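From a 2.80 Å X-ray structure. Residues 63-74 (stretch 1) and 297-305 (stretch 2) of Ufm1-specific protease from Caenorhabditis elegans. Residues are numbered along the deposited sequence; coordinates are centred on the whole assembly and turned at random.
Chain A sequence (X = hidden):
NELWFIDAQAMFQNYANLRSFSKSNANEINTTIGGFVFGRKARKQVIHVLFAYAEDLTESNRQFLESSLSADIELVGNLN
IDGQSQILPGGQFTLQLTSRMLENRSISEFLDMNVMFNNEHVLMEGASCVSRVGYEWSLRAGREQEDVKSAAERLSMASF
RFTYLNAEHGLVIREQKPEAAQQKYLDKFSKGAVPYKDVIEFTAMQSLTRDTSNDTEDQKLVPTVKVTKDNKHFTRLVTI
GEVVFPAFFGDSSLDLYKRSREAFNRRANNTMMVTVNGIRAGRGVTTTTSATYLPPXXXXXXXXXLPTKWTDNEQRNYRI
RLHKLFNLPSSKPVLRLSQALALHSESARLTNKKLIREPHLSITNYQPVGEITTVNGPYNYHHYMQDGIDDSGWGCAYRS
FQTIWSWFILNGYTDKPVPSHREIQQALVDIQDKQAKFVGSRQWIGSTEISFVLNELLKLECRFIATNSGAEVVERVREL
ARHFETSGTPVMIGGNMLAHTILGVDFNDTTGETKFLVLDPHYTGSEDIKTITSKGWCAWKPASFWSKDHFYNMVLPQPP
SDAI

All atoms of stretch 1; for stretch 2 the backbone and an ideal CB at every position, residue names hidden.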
ATOM      1  N   GLN A  63      -0.644  21.619   6.234  1.00 30.42           N
ATOM      2  CA  GLN A  63      -1.258  20.957   7.374  1.00 26.30           C
ATOM      3  C   GLN A  63      -2.044  19.723   6.968  1.00 20.81           C
ATOM      4  O   GLN A  63      -2.131  18.766   7.735  1.00 19.74           O
ATOM      5  CB  GLN A  63      -2.201  21.903   8.099  1.00 32.42           C
ATOM      6  CG  GLN A  63      -1.550  23.128   8.685  1.00 39.61           C
ATOM      7  CD  GLN A  63      -2.575  24.069   9.275  1.00 43.94           C
ATOM      8  OE1 GLN A  63      -3.765  23.736   9.370  1.00 40.99           O
ATOM      9  NE2 GLN A  63      -2.126  25.254   9.674  1.00 49.92           N
ATOM     10  N   PHE A  64      -2.650  19.736   5.787  1.00 20.67           N
ATOM     11  CA  PHE A  64      -3.320  18.518   5.351  1.00 17.59           C
ATOM     12  C   PHE A  64      -2.318  17.391   5.109  1.00 15.17           C
ATOM     13  O   PHE A  64      -2.547  16.254   5.514  1.00 14.11           O
ATOM     14  CB  PHE A  64      -4.177  18.709   4.112  1.00 13.30           C
ATOM     15  CG  PHE A  64      -4.904  17.465   3.724  1.00 14.65           C
ATOM     16  CD1 PHE A  64      -6.034  17.050   4.439  1.00 13.48           C
ATOM     17  CD2 PHE A  64      -4.436  16.666   2.684  1.00 13.30           C
ATOM     18  CE1 PHE A  64      -6.703  15.889   4.100  1.00 13.09           C
ATOM     19  CE2 PHE A  64      -5.094  15.501   2.334  1.00 11.95           C
ATOM     20  CZ  PHE A  64      -6.230  15.108   3.039  1.00 13.71           C
ATOM     21  N   LEU A  65      -1.210  17.715   4.453  1.00 15.39           N
ATOM     22  CA  LEU A  65      -0.183  16.726   4.177  1.00 13.47           C
ATOM     23  C   LEU A  65       0.310  16.079   5.453  1.00 12.97           C
ATOM     24  O   LEU A  65       0.237  14.863   5.586  1.00 12.63           O
ATOM     25  CB  LEU A  65       0.992  17.331   3.404  1.00 12.97           C
ATOM     26  CG  LEU A  65       0.648  17.807   1.990  1.00 11.39           C
ATOM     27  CD1 LEU A  65       1.897  18.211   1.297  1.00 12.53           C
ATOM     28  CD2 LEU A  65      -0.065  16.750   1.201  1.00 10.12           C
ATOM     29  N   GLU A  66       0.784  16.894   6.394  1.00 15.30           N
ATOM     30  CA  GLU A  66       1.424  16.402   7.615  1.00 12.25           C
ATOM     31  C   GLU A  66       0.477  15.516   8.427  1.00 11.14           C
ATOM     32  O   GLU A  66       0.911  14.537   9.030  1.00 10.90           O
ATOM     33  CB  GLU A  66       1.939  17.579   8.450  1.00 16.46           C
ATOM     34  CG  GLU A  66       2.976  17.254   9.545  1.00 20.83           C
ATOM     35  CD  GLU A  66       3.856  18.492   9.893  1.00 35.95           C
ATOM     36  OE1 GLU A  66       4.811  18.389  10.719  1.00 31.08           O
ATOM     37  OE2 GLU A  66       3.585  19.586   9.324  1.00 40.55           O
ATOM     38  N   SER A  67      -0.816  15.820   8.409  1.00  8.99           N
ATOM     39  CA  SER A  67      -1.750  15.043   9.203  1.00  9.88           C
ATOM     40  C   SER A  67      -1.958  13.668   8.590  1.00 10.30           C
ATOM     41  O   SER A  67      -2.539  12.765   9.205  1.00 10.07           O
ATOM     42  CB  SER A  67      -3.094  15.765   9.319  1.00 12.70           C
ATOM     43  OG  SER A  67      -3.979  15.438   8.256  1.00 12.21           O
ATOM     44  N   SER A  68      -1.493  13.509   7.362  1.00  9.75           N
ATOM     45  CA  SER A  68      -1.706  12.267   6.646  1.00  8.16           C
ATOM     46  C   SER A  68      -0.518  11.333   6.680  1.00  8.12           C
ATOM     47  O   SER A  68      -0.629  10.189   6.277  1.00  7.80           O
ATOM     48  CB  SER A  68      -2.075  12.575   5.221  1.00  8.08           C
ATOM     49  OG  SER A  68      -3.277  13.324   5.229  1.00 11.61           O
ATOM     50  N   LEU A  69       0.611  11.825   7.171  1.00  8.24           N
ATOM     51  CA  LEU A  69       1.824  11.042   7.271  1.00  6.97           C
ATOM     52  C   LEU A  69       1.945  10.403   8.651  1.00  8.11           C
ATOM     53  O   LEU A  69       1.271  10.812   9.597  1.00  8.77           O
ATOM     54  CB  LEU A  69       3.016  11.937   6.994  1.00  7.22           C
ATOM     55  CG  LEU A  69       2.774  12.755   5.739  1.00  6.52           C
ATOM     56  CD1 LEU A  69       3.921  13.682   5.507  1.00  8.21           C
ATOM     57  CD2 LEU A  69       2.629  11.825   4.582  1.00  6.54           C
ATOM     58  N   SER A  70       2.801   9.391   8.757  1.00  8.95           N
ATOM     59  CA  SER A  70       2.996   8.687  10.016  1.00  7.50           C
ATOM     60  C   SER A  70       3.562   9.597  11.060  1.00  8.20           C
ATOM     61  O   SER A  70       4.354  10.481  10.762  1.00  8.16           O
ATOM     62  CB  SER A  70       3.918   7.491   9.854  1.00  9.94           C
ATOM     63  OG  SER A  70       3.194   6.361   9.419  1.00 11.36           O
ATOM     64  N   ALA A  71       3.165   9.324  12.298  1.00 11.58           N
ATOM     65  CA  ALA A  71       3.352  10.219  13.429  1.00  9.91           C
ATOM     66  C   ALA A  71       4.807  10.568  13.717  1.00 11.78           C
ATOM     67  O   ALA A  71       5.076  11.632  14.275  1.00 11.36           O
ATOM     68  CB  ALA A  71       2.690   9.648  14.648  1.00  8.49           C
ATOM     69  N   ASP A  72       5.745   9.703  13.330  1.00  9.62           N
ATOM     70  CA  ASP A  72       7.158   9.994  13.564  1.00  8.47           C
ATOM     71  C   ASP A  72       7.766  10.964  12.542  1.00  9.43           C
ATOM     72  O   ASP A  72       8.927  11.349  12.642  1.00 10.36           O
ATOM     73  CB  ASP A  72       7.960   8.706  13.605  1.00 10.42           C
ATOM     74  CG  ASP A  72       8.085   8.051  12.246  1.00 13.34           C
ATOM     75  OD1 ASP A  72       7.050   7.762  11.597  1.00 14.25           O
ATOM     76  OD2 ASP A  72       9.231   7.830  11.815  1.00 15.82           O
ATOM     77  N   ILE A  73       6.968  11.368  11.570  1.00 10.08           N
ATOM     78  CA  ILE A  73       7.433  12.164  10.459  1.00  8.69           C
ATOM     79  C   ILE A  73       6.840  13.560  10.521  1.00 10.29           C
ATOM     80  O   ILE A  73       5.662  13.737  10.786  1.00 10.79           O
ATOM     81  CB  ILE A  73       7.006  11.484   9.171  1.00  8.53           C
ATOM     82  CG1 ILE A  73       7.766  10.178   9.037  1.00 10.28           C
ATOM     83  CG2 ILE A  73       7.244  12.360   7.966  1.00  9.28           C
ATOM     84  CD1 ILE A  73       7.652   9.561   7.689  1.00 10.43           C
ATOM     85  N   GLU A  74       7.661  14.570  10.281  1.00 14.58           N
ATOM     86  CA  GLU A  74       7.154  15.932  10.253  1.00 15.25           C
ATOM     87  C   GLU A  74       7.821  16.742   9.157  1.00 15.61           C
ATOM     88  O   GLU A  74       8.750  16.283   8.501  1.00 15.71           O
ATOM     89  CB  GLU A  74       7.439  16.597  11.583  1.00 15.99           C
ATOM     90  CG  GLU A  74       8.898  16.804  11.819  1.00 15.60           C
ATOM     91  CD  GLU A  74       9.196  17.053  13.274  1.00 26.82           C
ATOM     92  OE1 GLU A  74       9.649  16.104  13.965  1.00 25.19           O
ATOM     93  OE2 GLU A  74       8.967  18.200  13.734  1.00 35.28           O
ATOM     94  N   UNK A 297       5.953   2.624  -3.858  1.00 15.99           N
ATOM     95  CA  UNK A 297       7.224   3.297  -3.715  1.00 16.34           C
ATOM     96  C   UNK A 297       7.493   3.733  -2.302  1.00 15.81           C
ATOM     97  O   UNK A 297       8.653   3.797  -1.875  1.00 14.54           O
ATOM     98  CB  UNK A 297       7.285   4.509  -4.647  1.00 16.34           C
ATOM     99  N   UNK A 298       6.414   4.048  -1.588  1.00 15.16           N
ATOM    100  CA  UNK A 298       6.486   4.578  -0.221  1.00 14.08           C
ATOM    101  C   UNK A 298       7.048   3.610   0.834  1.00 11.41           C
ATOM    102  O   UNK A 298       6.860   2.402   0.750  1.00 14.83           O
ATOM    103  CB  UNK A 298       5.084   5.012   0.212  1.00 14.08           C
ATOM    104  N   UNK A 299       7.721   4.143   1.839  1.00  9.29           N
ATOM    105  CA  UNK A 299       8.300   3.288   2.864  1.00 11.79           C
ATOM    106  C   UNK A 299       7.779   3.657   4.240  1.00 14.90           C
ATOM    107  O   UNK A 299       8.259   3.155   5.254  1.00 19.87           O
ATOM    108  CB  UNK A 299       9.827   3.379   2.837  1.00 11.79           C
ATOM    109  N   UNK A 300       6.803   4.552   4.280  1.00 12.17           N
ATOM    110  CA  UNK A 300       6.059   4.811   5.489  1.00  8.86           C
ATOM    111  C   UNK A 300       4.617   4.933   4.992  1.00  8.01           C
ATOM    112  O   UNK A 300       4.400   5.269   3.825  1.00  6.16           O
ATOM    113  CB  UNK A 300       6.549   6.053   6.237  1.00  8.86           C
ATOM    114  N   UNK A 301       3.649   4.644   5.867  1.00  7.63           N
ATOM    115  CA  UNK A 301       2.238   4.572   5.498  1.00  7.11           C
ATOM    116  C   UNK A 301       1.611   5.940   5.269  1.00  6.83           C
ATOM    117  O   UNK A 301       2.196   6.958   5.622  1.00  9.12           O
ATOM    118  CB  UNK A 301       1.457   3.831   6.584  1.00  7.11           C
ATOM    119  N   UNK A 302       0.426   5.945   4.671  1.00  6.49           N
ATOM    120  CA  UNK A 302      -0.358   7.148   4.407  1.00  6.78           C
ATOM    121  C   UNK A 302      -1.711   6.969   5.073  1.00  8.85           C
ATOM    122  O   UNK A 302      -2.352   5.930   4.903  1.00  8.93           O
ATOM    123  CB  UNK A 302      -0.507   7.409   2.907  1.00  6.78           C
ATOM    124  N   UNK A 303      -2.156   7.978   5.820  1.00  8.55           N
ATOM    125  CA  UNK A 303      -3.323   7.834   6.681  1.00  7.68           C
ATOM    126  C   UNK A 303      -4.389   8.830   6.301  1.00  8.84           C
ATOM    127  O   UNK A 303      -4.133  10.015   6.240  1.00 11.29           O
ATOM    128  CB  UNK A 303      -2.939   8.008   8.152  1.00  7.68           C
ATOM    129  N   UNK A 304      -5.599   8.362   6.047  1.00  9.64           N
ATOM    130  CA  UNK A 304      -6.606   9.263   5.535  1.00 10.40           C
ATOM    131  C   UNK A 304      -7.981   8.933   6.069  1.00 12.69           C
ATOM    132  O   UNK A 304      -8.354   7.763   6.205  1.00 12.87           O
ATOM    133  CB  UNK A 304      -6.617   9.229   4.005  1.00 10.40           C
ATOM    134  N   UNK A 305      -8.719   9.991   6.385  1.00 15.15           N
ATOM    135  CA  UNK A 305     -10.149   9.922   6.645  1.00 15.82           C
ATOM    136  C   UNK A 305     -10.814  10.173   5.304  1.00 17.20           C
ATOM    137  O   UNK A 305     -10.556  11.205   4.664  1.00 18.33           O
ATOM    138  CB  UNK A 305     -10.599  10.924   7.710  1.00 15.82           C
TER

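Position 297 lies beyond the reach of stretch 1, so the backbone alone speaks: a positive phi of 100° by itself favours glycine, and Gly297 is found.

At 298 CA-to-CB points toward stretch 1, yet nothing there lies within 5.5 Å of the ideal CB. Only a long side chain could cross that gap, and a methyl of Leu69, CD2, suits an apolar one. The residue is Trp298, whose chi1 of -77° (m) carries the indole across until its CH2 meets CD2 of Leu69 at 4.2 Å.

Position 299 is out of reach and stretch 1 sets no demand; it is Val299.

Position 300 points toward stretch 1, its ideal CB 4.0 Å from CD1 of Ile73 and 4.6 Å from OG of Ser70. A small residue suits, apolar for the methyl or polar for the hydroxyl. Ser300 holds it: its OG lies 3.6 Å from CD1 of Ile73 and 3.4 Å from CB of Ser70. A water links its OG, through a weak bond of 3.3 Å, to OD1 of Asp72, 2.8 Å from that water.

At 301 CA-to-CB runs sideways, with OG of Ser70 4.2 Å from the ideal CB, so many side chains could pass. Leu301 contributes mainly backbone: its N donates to a water that also bonds OG of Ser70, both at 2.8 Å.

Position 302 points away, and stretch 1 leaves the choice broad, though a branched chain could bend back. Leu302 does so, bringing CD1 to 4.0 Å from CB of Ser68.

Position 303 is the most constrained. Its backbone N donates to O of Ser68 at 2.7 Å, a bond any residue with a backbone N-H, so any but proline, could make. CA-to-CB runs sideways, past O of Ser68 at 3.7 Å, while OG of Ser70 waits farther along for a polar group; histidine or glutamine could be considered, while asparagine would fall short. His303 is deposited. With chi1 at -46° (m), its ring reaches Ser70, and NE2 and OG share a 2.9 Å hydrogen bond in which either could donate. OG lies at the ring edge, near its plane.

At 304 the direction is again sideways, but the Phe64 ring offers an apolar surface to a chain of medium length. Leu304 extends CD2 to 4.2 Å from CZ of Phe64 and 3.4 Å from OG of Ser68, a hydroxyl already bonded to O of Phe64.

Position 305 meets nothing of stretch 1 within 5.5 Å of its ideal CB; Gln305 finds its side-chain partners elsewhere in the structure.

Stretch 2 (297-305) GWVSLLHLQ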
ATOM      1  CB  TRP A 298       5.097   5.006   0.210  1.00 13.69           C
ATOM      2  CG  TRP A 298       4.646   6.285  -0.355  1.00 11.65           C
ATOM      3  CD1 TRP A 298       4.875   6.763  -1.599  1.00 11.63           C
ATOM      4  CD2 TRP A 298       3.882   7.277   0.328  1.00 12.37           C
ATOM      5  NE1 TRP A 298       4.288   8.005  -1.745  1.00 10.44           N
ATOM      6  CE2 TRP A 298       3.676   8.338  -0.570  1.00 11.18           C
ATOM      7  CE3 TRP A 298       3.352   7.368   1.616  1.00  8.38           C
ATOM      8  CZ2 TRP A 298       2.971   9.471  -0.220  1.00 11.17           C
ATOM      9  CZ3 TRP A 298       2.655   8.481   1.954  1.00  7.37           C
ATOM     10  CH2 TRP A 298       2.467   9.523   1.046  1.00  9.05           C
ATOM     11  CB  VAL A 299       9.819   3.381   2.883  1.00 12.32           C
ATOM     12  CG1 VAL A 299      10.361   2.886   1.606  1.00 10.04           C
ATOM     13  CG2 VAL A 299      10.243   4.820   3.096  1.00 12.03           C
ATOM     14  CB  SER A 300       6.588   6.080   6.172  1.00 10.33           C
ATOM     15  OG  SER A 300       5.652   6.654   7.087  1.00 12.98           O
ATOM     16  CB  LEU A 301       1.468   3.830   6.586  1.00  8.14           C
ATOM     17  CG  LEU A 301       1.939   2.397   6.853  1.00 10.32           C
ATOM     18  CD1 LEU A 301       1.364   1.863   8.151  1.00 12.32           C
ATOM     19  CD2 LEU A 301       1.545   1.491   5.688  1.00 11.16           C
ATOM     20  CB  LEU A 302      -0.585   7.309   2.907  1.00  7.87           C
ATOM     21  CG  LEU A 302      -1.611   8.326   2.401  1.00  6.88           C
ATOM     22  CD1 LEU A 302      -1.148   9.750   2.549  1.00  7.51           C
ATOM     23  CD2 LEU A 302      -1.836   8.077   0.967  1.00  9.35           C
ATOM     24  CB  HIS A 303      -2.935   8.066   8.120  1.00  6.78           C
ATOM     25  CG  HIS A 303      -1.686   7.364   8.521  1.00  7.56           C
ATOM     26  ND1 HIS A 303      -1.693   6.228   9.297  1.00  7.02           N
ATOM     27  CD2 HIS A 303      -0.385   7.636   8.258  1.00  7.32           C
ATOM     28  CE1 HIS A 303      -0.450   5.835   9.496  1.00  7.59           C
ATOM     29  NE2 HIS A 303       0.363   6.669   8.872  1.00  5.76           N
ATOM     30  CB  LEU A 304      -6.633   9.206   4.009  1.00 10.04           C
ATOM     31  CG  LEU A 304      -5.372   9.604   3.245  1.00  7.72           C
ATOM     32  CD1 LEU A 304      -5.556   9.296   1.785  1.00  8.26           C
ATOM     33  CD2 LEU A 304      -5.058  11.072   3.461  1.00  7.16           C
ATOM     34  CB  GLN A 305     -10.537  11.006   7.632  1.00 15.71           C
ATOM     35  CG  GLN A 305      -9.738  10.932   8.886  1.00 12.62           C
ATOM     36  CD  GLN A 305      -9.943   9.606   9.551  1.00 15.99           C
ATOM     37  OE1 GLN A 305      -9.054   8.762   9.552  1.00 18.72           O
ATOM     38  NE2 GLN A 305     -11.137   9.392  10.093  1.00 18.09           N
TER
HETATM   39  O   HOH W   1      -4.613  11.195   9.041  1.00 10.80           O
HETATM   40  O   HOH W   2       4.481   4.005   8.465  1.00  8.11           O
HETATM   41  O   HOH W   3       7.708   5.950   9.537  1.00 12.28           O
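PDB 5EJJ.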